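Local coordinates for cellulosomal scaffoldin (PDB 2Y3N), which probably organises enzymes in the cellulosome, this chain being a cohesin domain of the scaffold that binds a cellulosomal family-48 glycoside hydrolase chain, at residues 6-11 / 23-28; 37-42 / 88-93. One frame throughout, in Å; residues are numbered along the deposited sequence.

How the contacts relate
The two contacts lie in different sheets of the cohesin beta-sandwich, their centres about 14 Å apart. Contact 1 pairs strands 4-10 and 20-28. Contact 2 pairs strands 33-41 and 88-95. Strand 33-41 is the next strand in the chain after 20-28, so the chain passes from one sheet to the other between them. The inner faces of the two pairs touch. I25 CG2 packs on F38 CE2 at 3.4 Å, and I25 CD1 meets I40 CD1 at 3.7 Å. V6 also reaches F38. Only contact 2 touches the family-48 glycoside hydrolase chain, on the face that carries Q37 and N90.

Contact 1 (6-11 / 23-28); sequences VLTAID and LTINVD
T8 and L23 meet on the inward face of this strand pair. The tip CD1 of L23 slants across T8 and lies 3.5 Å from T8 OG1 and equally near its CB. It gets there because L23 CG stands opposite the backbone N (chi1 -178°). I10 lays its CG2 branch against the same methyl, with I10 CG2 3.7 Å from L23 CD1. Further along, I25 lies side by side with both T8 and V6. Its CG1 faces the T8 methyl, and its CG2 is 3.9 Å from V6 CG1. V6, L23, I25 and V27 are buried. F134 and L131 of strand 129-134 cover T8, I10, L23 and I25.

The backbones run antiparallel, with hydrogen-bonded pairs at L7-N26 and A9-T24. N26 N gives a short, straight bond to L7 O (2.6 Å, 172°). The A9 N to T24 O bond, at 2.9 Å, is more bent (144°). This is one strand pair of the cohesin beta-sandwich. Strand 111-120 continues the sheet beyond 23-28, and strand 162-164 runs parallel to 6-10 on the other side.

The outward face is looser. L7 crosses N26 and touches mainly its stem, L7 CD1 to N26 CB at 3.7 Å. The A9 methyl is exposed and has no side-chain partner on 23-28. T24 turns its OG1 to a water at 2.8 Å, and the same water donates a bond to A9 O, alongside the bond that A9 O takes from T24 N.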
loop_
_atom_site.group_PDB
_atom_site.type_symbol
_atom_site.label_atom_id
_atom_site.label_comp_id
_atom_site.label_asym_id
_atom_site.label_seq_id
_atom_site.Cartn_x
_atom_site.Cartn_y
_atom_site.Cartn_z
ATOM N N VAL C 6 1.637 -11.931 -3.126
ATOM C CA VAL C 6 2.322 -10.792 -2.599
ATOM C C VAL C 6 3.449 -11.330 -1.759
ATOM O O VAL C 6 3.232 -12.139 -0.854
ATOM C CB VAL C 6 1.411 -9.845 -1.705
ATOM C CG1 VAL C 6 2.259 -8.770 -1.052
ATOM C CG2 VAL C 6 0.357 -9.170 -2.542
ATOM N N LEU C 7 4.666 -10.862 -1.997
ATOM C CA LEU C 7 5.706 -11.325 -1.121
ATOM C C LEU C 7 6.735 -10.261 -0.791
ATOM O O LEU C 7 6.797 -9.195 -1.439
ATOM C CB LEU C 7 6.368 -12.586 -1.655
ATOM C CG LEU C 7 6.429 -12.794 -3.112
ATOM C CD1 LEU C 7 7.433 -11.870 -3.564
ATOM C CD2 LEU C 7 6.888 -14.227 -3.242
ATOM N N THR C 8 7.535 -10.557 0.222
ATOM C CA THR C 8 8.484 -9.591 0.654
ATOM C C THR C 8 9.859 -10.181 0.911
ATOM O O THR C 8 10.050 -11.405 1.013
ATOM C CB THR C 8 7.990 -8.915 1.935
ATOM O OG1 THR C 8 8.209 -9.798 3.016
ATOM C CG2 THR C 8 6.520 -8.511 1.806
ATOM N N ALA C 9 10.797 -9.272 1.066
ATOM C CA ALA C 9 12.207 -9.620 1.285
ATOM C C ALA C 9 12.921 -8.481 2.015
ATOM O O ALA C 9 12.580 -7.284 1.866
ATOM C CB ALA C 9 12.913 -9.922 -0.063
ATOM N N ILE C 10 13.841 -8.879 2.879
ATOM C CA ILE C 10 14.741 -7.932 3.536
ATOM C C ILE C 10 16.199 -8.187 3.182
ATOM O O ILE C 10 16.594 -9.340 2.800
ATOM C CB ILE C 10 14.555 -7.923 5.059
ATOM C CG1 ILE C 10 14.830 -9.329 5.626
ATOM C CG2 ILE C 10 13.127 -7.361 5.387
ATOM C CD1 ILE C 10 14.967 -9.472 7.175
ATOM N N ASP C 11 16.967 -7.106 3.305
ATOM C CA ASP C 11 18.370 -7.059 2.959
ATOM C C ASP C 11 19.247 -7.693 4.066
ATOM O O ASP C 11 20.298 -8.304 3.772
ATOM C CB ASP C 11 18.820 -5.617 2.621
ATOM C CG ASP C 11 18.170 -4.512 3.495
ATOM O OD1 ASP C 11 17.286 -4.744 4.384
ATOM O OD2 ASP C 11 18.612 -3.338 3.288
ATOM N N LEU C 23 12.263 -3.443 3.904
ATOM C CA LEU C 23 11.291 -4.444 3.459
ATOM C C LEU C 23 10.900 -4.153 2.007
ATOM O O LEU C 23 10.216 -3.174 1.733
ATOM C CB LEU C 23 10.055 -4.350 4.371
ATOM C CG LEU C 23 8.999 -5.402 4.017
ATOM C CD1 LEU C 23 9.587 -6.871 4.302
ATOM C CD2 LEU C 23 7.716 -5.162 4.782
ATOM N N THR C 24 11.371 -4.960 1.043
ATOM C CA THR C 24 10.862 -4.809 -0.296
ATOM C C THR C 24 9.615 -5.676 -0.425
ATOM O O THR C 24 9.651 -6.872 -0.112
ATOM C CB THR C 24 11.975 -5.293 -1.391
ATOM O OG1 THR C 24 13.131 -4.433 -1.250
ATOM C CG2 THR C 24 11.466 -5.165 -2.894
ATOM N N ILE C 25 8.562 -5.109 -1.002
ATOM C CA ILE C 25 7.249 -5.784 -1.227
ATOM C C ILE C 25 7.040 -5.935 -2.704
ATOM O O ILE C 25 7.151 -4.935 -3.458
ATOM C CB ILE C 25 6.075 -4.960 -0.649
ATOM C CG1 ILE C 25 6.330 -4.672 0.802
ATOM C CG2 ILE C 25 4.810 -5.769 -0.812
ATOM C CD1 ILE C 25 5.491 -3.403 1.354
ATOM N N ASN C 26 6.891 -7.186 -3.153
ATOM C CA ASN C 26 6.652 -7.491 -4.552
ATOM C C ASN C 26 5.286 -8.049 -4.807
ATOM O O ASN C 26 4.681 -8.669 -3.930
ATOM C CB ASN C 26 7.710 -8.513 -5.074
ATOM C CG ASN C 26 9.155 -8.056 -4.741
ATOM O OD1 ASN C 26 9.673 -7.195 -5.378
ATOM N ND2 ASN C 26 9.781 -8.655 -3.715
ATOM N N VAL C 27 4.811 -7.850 -6.033
ATOM C CA VAL C 27 3.722 -8.646 -6.524
ATOM C C VAL C 27 4.334 -9.673 -7.444
ATOM O O VAL C 27 5.362 -9.422 -8.089
ATOM C CB VAL C 27 2.671 -7.816 -7.212
ATOM C CG1 VAL C 27 1.901 -7.046 -6.146
ATOM C CG2 VAL C 27 3.267 -6.893 -8.287
ATOM N N ASP C 28 3.708 -10.833 -7.532
ATOM C CA ASP C 28 4.243 -11.862 -8.445
ATOM C C ASP C 28 3.087 -12.471 -9.228
ATOM O O ASP C 28 2.185 -13.080 -8.617
ATOM C CB ASP C 28 4.996 -12.918 -7.633
ATOM C CG ASP C 28 5.849 -13.796 -8.536
ATOM O OD1 ASP C 28 6.924 -13.359 -8.997
ATOM O OD2 ASP C 28 5.385 -14.877 -8.915
HETATM O O HOH W 1 14.828 -5.208 0.783
#

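Contact 2 (37-42 / 88-93); sequences QFNIKY and VLNFGR
F38, I40 and F91 form the apolar centre of this antiparallel pair. F91 brings CE1 to the edge of the F38 ring, near its plane, 3.9 Å from F38 CD2. F91 CG sits between its own backbone N and carbonyl carbon (chi1 59°), which turns the ring back over the 37-42 strand. There the I40 tip meets it, I40 CD1 to F91 CZ at 3.7 Å. Next along, the L89 side chain runs at about a right angle to that of Y42, with L89 CG 3.7 Å from Y42 CE1.

Backbone bonds join F38 with F91 and I40 with L89; the shortest runs from L89 N to I40 O (2.7 Å). At the far end the CA atoms of Q37 and G92 come within 4.0 Å, and a CB on G92 would clash with Q37.

The opposite face is more polar. Extended from its backbone, Q37 donates NE2 to N90 OD1 (2.7 Å, 159°). Their amide planes are nearly coplanar, 13° apart. A water accepts from Q37 NE2 and, weakly, from N90 ND2. Q37 OE1 accepts from M17 N of the glycoside hydrolase chain, so one amide serves both fold and complex. With an alanine in place of Q37, N90 OD1 would probably lose this donor and M17 N of the partner chain its acceptor.

Strand 111-120 of the other sheet covers the apolar face, with V116 on L89 and F91. Strand 76-80 pairs with 88-95 on one side, while 33-41 also bonds to strands 129-134 and 147-151.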
loop_
_atom_site.group_PDB
_atom_site.type_symbol
_atom_site.label_atom_id
_atom_site.label_comp_id
_atom_site.label_asym_id
_atom_site.label_seq_id
_atom_site.Cartn_x
_atom_site.Cartn_y
_atom_site.Cartn_z
ATOM N N GLN C 37 -3.254 -1.600 -2.295
ATOM C CA GLN C 37 -3.216 -0.853 -1.036
ATOM C C GLN C 37 -2.850 -1.908 -0.008
ATOM O O GLN C 37 -3.344 -3.032 -0.087
ATOM C CB GLN C 37 -4.571 -0.210 -0.730
ATOM C CG GLN C 37 -4.804 0.104 0.788
ATOM C CD GLN C 37 -6.107 0.864 1.034
ATOM O OE1 GLN C 37 -7.048 0.785 0.226
ATOM N NE2 GLN C 37 -6.169 1.608 2.161
ATOM N N PHE C 38 -2.011 -1.512 0.950
ATOM C CA PHE C 38 -1.624 -2.377 2.049
ATOM C C PHE C 38 -1.997 -1.720 3.372
ATOM O O PHE C 38 -1.934 -0.512 3.452
ATOM C CB PHE C 38 -0.088 -2.614 2.079
ATOM C CG PHE C 38 0.448 -3.364 0.862
ATOM C CD1 PHE C 38 -0.237 -4.458 0.340
ATOM C CD2 PHE C 38 1.634 -2.953 0.266
ATOM C CE1 PHE C 38 0.222 -5.140 -0.754
ATOM C CE2 PHE C 38 2.123 -3.651 -0.928
ATOM C CZ PHE C 38 1.409 -4.744 -1.393
ATOM N N ASN C 39 -2.354 -2.554 4.373
ATOM C CA ASN C 39 -2.257 -2.223 5.753
ATOM C C ASN C 39 -1.224 -3.128 6.416
ATOM O O ASN C 39 -1.389 -4.335 6.410
ATOM C CB ASN C 39 -3.617 -2.379 6.437
ATOM C CG ASN C 39 -4.604 -1.236 6.092
ATOM O OD1 ASN C 39 -4.303 -0.323 5.278
ATOM N ND2 ASN C 39 -5.763 -1.256 6.745
ATOM N N ILE C 40 -0.211 -2.497 7.038
ATOM C CA ILE C 40 0.946 -3.163 7.568
ATOM C C ILE C 40 1.153 -2.753 9.046
ATOM O O ILE C 40 1.379 -1.578 9.354
ATOM C CB ILE C 40 2.250 -2.846 6.724
ATOM C CG1 ILE C 40 2.053 -3.272 5.264
ATOM C CG2 ILE C 40 3.432 -3.615 7.328
ATOM C CD1 ILE C 40 3.327 -2.902 4.336
ATOM N N LYS C 41 0.991 -3.734 9.934
ATOM C CA LYS C 41 1.171 -3.528 11.350
ATOM C C LYS C 41 2.632 -3.815 11.690
ATOM O O LYS C 41 3.193 -4.883 11.275
ATOM C CB LYS C 41 0.263 -4.511 12.130
ATOM C CG LYS C 41 0.656 -4.593 13.673
ATOM C CD LYS C 41 -0.338 -3.743 14.441
ATOM C CE LYS C 41 0.037 -3.501 15.925
ATOM N NZ LYS C 41 1.108 -2.411 16.139
ATOM N N TYR C 42 3.269 -2.902 12.411
ATOM C CA TYR C 42 4.604 -3.135 12.980
ATOM C C TYR C 42 4.609 -2.810 14.501
ATOM O O TYR C 42 3.714 -2.167 15.024
ATOM C CB TYR C 42 5.708 -2.297 12.274
ATOM C CG TYR C 42 5.409 -0.831 12.412
ATOM C CD1 TYR C 42 4.555 -0.193 11.484
ATOM C CD2 TYR C 42 5.992 -0.050 13.446
ATOM C CE1 TYR C 42 4.210 1.205 11.627
ATOM C CE2 TYR C 42 5.657 1.377 13.586
ATOM C CZ TYR C 42 4.780 1.950 12.653
ATOM O OH TYR C 42 4.424 3.280 12.722
ATOM N N VAL C 88 0.509 1.203 12.454
ATOM C CA VAL C 88 -0.166 0.708 11.265
ATOM C C VAL C 88 0.142 1.628 10.096
ATOM O O VAL C 88 -0.207 2.827 10.123
ATOM C CB VAL C 88 -1.704 0.473 11.515
ATOM C CG1 VAL C 88 -2.479 0.058 10.274
ATOM C CG2 VAL C 88 -1.916 -0.644 12.557
ATOM N N LEU C 89 0.763 1.068 9.063
ATOM C CA LEU C 89 1.005 1.805 7.847
ATOM C C LEU C 89 -0.165 1.582 6.946
ATOM O O LEU C 89 -0.604 0.453 6.771
ATOM C CB LEU C 89 2.285 1.268 7.147
ATOM C CG LEU C 89 3.552 1.472 7.965
ATOM C CD1 LEU C 89 4.715 1.022 7.104
ATOM C CD2 LEU C 89 3.699 2.962 8.374
ATOM N N ASN C 90 -0.650 2.646 6.307
ATOM C CA ASN C 90 -1.748 2.474 5.355
ATOM C C ASN C 90 -1.488 3.287 4.090
ATOM O O ASN C 90 -1.600 4.495 4.068
ATOM C CB ASN C 90 -3.139 2.733 5.995
ATOM C CG ASN C 90 -4.255 2.928 4.933
ATOM O OD1 ASN C 90 -4.257 2.270 3.904
ATOM N ND2 ASN C 90 -5.155 3.843 5.182
ATOM N N PHE C 91 -1.142 2.521 2.967
ATOM C CA PHE C 91 -0.724 3.268 1.789
ATOM C C PHE C 91 -1.023 2.534 0.495
ATOM O O PHE C 91 -1.186 1.314 0.483
ATOM C CB PHE C 91 0.770 3.596 1.870
ATOM C CG PHE C 91 1.651 2.384 1.975
ATOM C CD1 PHE C 91 2.106 1.741 0.836
ATOM C CD2 PHE C 91 2.024 1.888 3.212
ATOM C CE1 PHE C 91 2.917 0.627 0.929
ATOM C CE2 PHE C 91 2.835 0.773 3.312
ATOM C CZ PHE C 91 3.281 0.142 2.169
ATOM N N GLY C 92 -1.036 3.160 -0.582
ATOM C CA GLY C 92 -1.169 2.467 -1.834
ATOM C C GLY C 92 -0.816 3.380 -2.985
ATOM O O GLY C 92 -0.662 4.580 -2.814
ATOM N N ARG C 93 -0.730 2.769 -4.170
ATOM C CA ARG C 93 -0.447 3.494 -5.404
ATOM C C ARG C 93 -1.213 2.830 -6.534
ATOM O O ARG C 93 -1.348 1.602 -6.575
ATOM C CB ARG C 93 1.030 3.442 -5.688
ATOM C CG ARG C 93 1.544 4.249 -6.911
ATOM C CD ARG C 93 3.040 4.215 -6.890
ATOM N NE ARG C 93 3.672 4.823 -8.055
ATOM C CZ ARG C 93 3.908 6.118 -8.240
ATOM N NH1 ARG C 93 3.400 7.006 -7.422
ATOM N NH2 ARG C 93 4.555 6.544 -9.345
HETATM O O HOH W 2 -7.873 3.551 3.329
#